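Local coordinates for protein response regulator (Caulobacter vibrioides, PDB 3N0R) that probably serves as a stress-response regulator in which a phosphorylatable receiver domain controls a sigma-factor-like domain that sequesters an anti-sigma factor, at residues 97-100 / 101-105; 51-54 / 55-59. The protein carries 1 engineered substitution. All coordinates share one frame; numbering follows the deposited sequence. Where two conformers were deposited one is given.

Interaction 1 of 2, residues 97-100 / 101-105; sequences QGLH and AGDDA
His100 and Asp103 bracket a type I beta turn that leads the chain into the first turn of helix 104-112. The amide Asp103 N closes the turn on His100 O at 3.0 Å. Asp103 sits at the N-cap position of the helix but makes no capping bond with its side chain; instead its carboxylate reaches back over the turn. With CG beside its own backbone N and anti to the carbonyl carbon (chi1 -62°), Asp103 brings OD2 to 2.9 Å from His100 N. That bond is nearly straight, at 174°, although the N-H meets OD2 from well above the carboxylate plane. The two bonds run in opposite directions between the same two residues, so the turn is clasped twice. OD2 takes a further hydrogen bond from water 2, which also lies 2.9 Å from His100 ND1 and thus bridges ring and carboxylate. ND1 in addition makes a weak, strongly bent bond to Gly98 O.

One face of the His100 imidazole has Gln97 NE2 over it, 3.3 Å above the plane and offset toward the rim. The Gln97 amide is fixed by its bond to Leu99 O, made on a carbonyl lone pair and within the amide plane of Gln97. Water 1 accepts a hydrogen bond from Ala101 N and a weak one from the same NE2. Leu99 runs obliquely across Asp103, its CD2 lying 3.6 Å from OD2, while the other methyl, CD1, makes an apolar contact 3.9 Å from Ala105 CB.

Interaction 2 of 2, residues 51-54 / 55-59; sequences YVRV and ALEAL
Arg53 and Glu57, one helical turn apart, hold flat groups that are turned steeply against each other, the guanidinium plane at roughly 75° to the carboxylate. Their charged ends do not touch: Arg53 NH1 and Glu57 OE2 stand 4.7 Å apart, and water 3 fills the step between them. The water donates to OE2 from well off the carboxylate plane, at 2.9 Å, and accepts a weak bond from NH1. Arg53 was modelled in two conformers, so this bridge is doubtful as a permanent feature. The aliphatic parts of the two side chains run closer, CG to CG at 4.4 Å. Tyr51 offers the third flat group, and its ring stacks on Trp84 of helix 72-84.

The Arg53-Glu57 pair is an i to i+4 neighbour pair on helix 45-60, within the sigma2-like region of PhyR. Four successive backbone bonds span the junction, from Ala55 N to Tyr51 O through Ala58 N to Val54 O. Of these, Leu56 N to Val52 O measures 2.9 Å, whereas the first is the longest at 3.2 Å. Tyr51 O has a second donor in Trp84 NE1, which ties helix 45-60 to helix 72-84.

Side chains also lean on the carbonyls one turn back. Glu57 keeps CG beside its backbone N (chi1 -63°), which lays that methylene 3.2 Å from Arg53 O, and a bend at chi2 of -84° then carries the carboxylate outward. Val52 packs on helix 31-42, Leu56 on helix 23-27. Further along, Ala58 sets its CB 3.4 Å from Val54 O.

Interaction 2 comes first along the chain, within helix 45-60; helix 72-84 and a partly unmodelled loop follow before interaction 1 opens at the entry to helix 104-112. Their centres lie about 16 Å apart, on the same side of the chain's centre, in the helical half of the molecule rather than in the receiver domain with its parallel sheet. They meet directly at one point, where Ala105 CB packs 3.8 Å from Tyr51 OH. Helix 72-84 touches both: it packs on helix 45-60 through residues such as Phe80, and its Ala82 and Ile83 bond to the backbone of Gly98 and Leu99. The returning loop is thereby tied to helix 72-84, and helix 104-112 begins against helix 45-60.

Interaction 1 of 2, residues 97-100 / 101-105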
loop_
_atom_site.group_PDB
_atom_site.type_symbol
_atom_site.label_atom_id
_atom_site.label_comp_id
_atom_site.label_asym_id
_atom_site.label_seq_id
_atom_site.Cartn_x
_atom_site.Cartn_y
_atom_site.Cartn_z
ATOM N N GLN A 97 -8.658 10.060 -20.657
ATOM C CA GLN A 97 -8.934 8.747 -20.094
ATOM C C GLN A 97 -8.164 7.668 -20.844
ATOM O O GLN A 97 -8.250 7.599 -22.069
ATOM C CB GLN A 97 -10.429 8.445 -20.123
ATOM C CG GLN A 97 -10.752 7.186 -19.356
ATOM C CD GLN A 97 -12.225 6.849 -19.320
ATOM O OE1 GLN A 97 -13.093 7.725 -19.424
ATOM N NE2 GLN A 97 -12.521 5.567 -19.150
ATOM N N GLY A 98 -7.445 6.820 -20.106
ATOM C CA GLY A 98 -6.654 5.750 -20.695
ATOM C C GLY A 98 -7.459 4.460 -20.793
ATOM O O GLY A 98 -8.075 4.184 -21.827
ATOM N N LEU A 99 -7.468 3.664 -19.727
ATOM C CA LEU A 99 -8.289 2.460 -19.699
ATOM C C LEU A 99 -9.770 2.784 -19.804
ATOM O O LEU A 99 -10.236 3.805 -19.273
ATOM C CB LEU A 99 -8.063 1.665 -18.407
ATOM C CG LEU A 99 -6.737 0.931 -18.203
ATOM C CD1 LEU A 99 -6.797 0.070 -16.963
ATOM C CD2 LEU A 99 -6.315 0.107 -19.418
ATOM N N HIS A 100 -10.501 1.902 -20.480
ATOM C CA HIS A 100 -11.956 1.945 -20.517
ATOM C C HIS A 100 -12.485 0.601 -20.054
ATOM O O HIS A 100 -11.721 -0.363 -19.970
ATOM C CB HIS A 100 -12.451 2.301 -21.924
ATOM C CG HIS A 100 -12.082 3.691 -22.323
ATOM N ND1 HIS A 100 -10.790 4.048 -22.645
ATOM C CD2 HIS A 100 -12.808 4.833 -22.359
ATOM C CE1 HIS A 100 -10.744 5.342 -22.904
ATOM N NE2 HIS A 100 -11.952 5.844 -22.730
ATOM N N ALA A 101 -13.782 0.545 -19.756
ATOM C CA ALA A 101 -14.369 -0.587 -19.038
ATOM C C ALA A 101 -14.144 -1.934 -19.727
ATOM O O ALA A 101 -14.047 -2.964 -19.063
ATOM C CB ALA A 101 -15.859 -0.350 -18.806
ATOM N N GLY A 102 -14.067 -1.928 -21.053
ATOM C CA GLY A 102 -13.901 -3.160 -21.800
ATOM C C GLY A 102 -12.513 -3.772 -21.724
ATOM O O GLY A 102 -12.327 -4.933 -22.094
ATOM N N ASP A 103 -11.527 -3.011 -21.265
ATOM C CA ASP A 103 -10.165 -3.531 -21.214
ATOM C C ASP A 103 -10.007 -4.567 -20.100
ATOM O O ASP A 103 -10.598 -4.429 -19.031
ATOM C CB ASP A 103 -9.171 -2.384 -20.991
ATOM C CG ASP A 103 -9.194 -1.358 -22.116
ATOM O OD1 ASP A 103 -9.411 -1.746 -23.288
ATOM O OD2 ASP A 103 -8.961 -0.169 -21.826
ATOM N N ASP A 104 -9.199 -5.596 -20.339
ATOM C CA ASP A 104 -8.987 -6.630 -19.330
ATOM C C ASP A 104 -8.525 -6.049 -17.995
ATOM O O ASP A 104 -9.049 -6.405 -16.937
ATOM C CB ASP A 104 -7.975 -7.670 -19.817
ATOM C CG ASP A 104 -8.517 -8.538 -20.942
ATOM O OD1 ASP A 104 -9.756 -8.653 -21.077
ATOM O OD2 ASP A 104 -7.698 -9.117 -21.687
ATOM N N ALA A 105 -7.548 -5.146 -18.046
ATOM C CA ALA A 105 -7.026 -4.565 -16.819
ATOM C C ALA A 105 -8.105 -3.777 -16.085
ATOM O O ALA A 105 -8.143 -3.772 -14.859
ATOM C CB ALA A 105 -5.813 -3.679 -17.101
HETATM O O HOH W 1 -14.933 3.158 -19.547
HETATM O O HOH W 2 -9.141 1.907 -23.618
#

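Interaction 2 of 2, residues 51-54 / 55-59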
loop_
_atom_site.group_PDB
_atom_site.type_symbol
_atom_site.label_atom_id
_atom_site.label_comp_id
_atom_site.label_asym_id
_atom_site.label_seq_id
_atom_site.Cartn_x
_atom_site.Cartn_y
_atom_site.Cartn_z
ATOM N N TYR A 51 2.365 0.587 -13.737
ATOM C CA TYR A 51 1.358 1.618 -13.950
ATOM C C TYR A 51 1.957 3.002 -13.672
ATOM O O TYR A 51 1.665 3.974 -14.385
ATOM C CB TYR A 51 0.126 1.370 -13.072
ATOM C CG TYR A 51 -0.731 0.179 -13.461
ATOM C CD1 TYR A 51 -0.404 -0.645 -14.539
ATOM C CD2 TYR A 51 -1.884 -0.112 -12.745
ATOM C CE1 TYR A 51 -1.205 -1.722 -14.881
ATOM C CE2 TYR A 51 -2.680 -1.186 -13.078
ATOM C CZ TYR A 51 -2.338 -1.985 -14.150
ATOM O OH TYR A 51 -3.130 -3.065 -14.481
ATOM N N VAL A 52 2.797 3.092 -12.643
ATOM C CA VAL A 52 3.459 4.349 -12.350
ATOM C C VAL A 52 4.432 4.748 -13.473
ATOM O O VAL A 52 4.477 5.910 -13.885
ATOM C CB VAL A 52 4.186 4.297 -10.995
ATOM C CG1 VAL A 52 5.080 5.521 -10.812
ATOM C CG2 VAL A 52 3.178 4.181 -9.870
ATOM N N ARG A 53 5.212 3.792 -13.973
ATOM C CA ARG A 53 6.170 4.088 -15.030
ATOM C C ARG A 53 5.466 4.643 -16.272
ATOM O O ARG A 53 5.945 5.596 -16.895
ATOM C CB ARG A 53 6.986 2.841 -15.377
ATOM C CG ARG A 53 8.155 3.116 -16.308
ATOM C CD ARG A 53 9.018 1.879 -16.492
ATOM N NE ARG A 53 8.288 0.778 -17.119
ATOM C CZ ARG A 53 8.145 0.632 -18.434
ATOM N NH1 ARG A 53 8.672 1.523 -19.263
ATOM N NH2 ARG A 53 7.473 -0.403 -18.922
ATOM N N VAL A 54 4.327 4.054 -16.626
ATOM C CA VAL A 54 3.560 4.520 -17.776
ATOM C C VAL A 54 3.098 5.964 -17.566
ATOM O O VAL A 54 3.207 6.797 -18.477
ATOM C CB VAL A 54 2.356 3.604 -18.035
ATOM C CG1 VAL A 54 1.377 4.262 -19.017
ATOM C CG2 VAL A 54 2.835 2.235 -18.547
ATOM N N ALA A 55 2.584 6.274 -16.373
ATOM C CA ALA A 55 2.145 7.643 -16.088
ATOM C C ALA A 55 3.317 8.632 -16.174
ATOM O O ALA A 55 3.187 9.726 -16.741
ATOM C CB ALA A 55 1.487 7.713 -14.717
ATOM N N LEU A 56 4.459 8.254 -15.604
ATOM C CA LEU A 56 5.654 9.095 -15.650
ATOM C C LEU A 56 6.076 9.384 -17.089
ATOM O O LEU A 56 6.331 10.533 -17.455
ATOM C CB LEU A 56 6.801 8.434 -14.887
ATOM C CG LEU A 56 8.169 9.124 -14.997
ATOM C CD1 LEU A 56 8.105 10.548 -14.457
ATOM C CD2 LEU A 56 9.229 8.298 -14.275
ATOM N N GLU A 57 6.154 8.337 -17.904
ATOM C CA GLU A 57 6.593 8.508 -19.286
ATOM C C GLU A 57 5.617 9.371 -20.087
ATOM O O GLU A 57 6.039 10.176 -20.925
ATOM C CB GLU A 57 6.817 7.159 -19.970
ATOM C CG GLU A 57 7.927 6.321 -19.346
ATOM C CD GLU A 57 9.314 6.672 -19.834
ATOM O OE1 GLU A 57 9.465 7.624 -20.631
ATOM O OE2 GLU A 57 10.264 5.978 -19.410
ATOM N N ALA A 58 4.318 9.214 -19.829
ATOM C CA ALA A 58 3.307 9.994 -20.531
ATOM C C ALA A 58 3.443 11.478 -20.201
ATOM O O ALA A 58 3.351 12.339 -21.075
ATOM C CB ALA A 58 1.920 9.495 -20.173
ATOM N N LEU A 59 3.676 11.779 -18.930
ATOM C CA LEU A 59 3.887 13.161 -18.525
ATOM C C LEU A 59 5.157 13.729 -19.144
ATOM O O LEU A 59 5.165 14.852 -19.661
ATOM C CB LEU A 59 3.960 13.263 -17.004
ATOM C CG LEU A 59 2.586 13.203 -16.325
ATOM C CD1 LEU A 59 2.697 12.872 -14.833
ATOM C CD2 LEU A 59 1.838 14.518 -16.524
HETATM O O HOH W 3 10.949 3.137 -19.721
#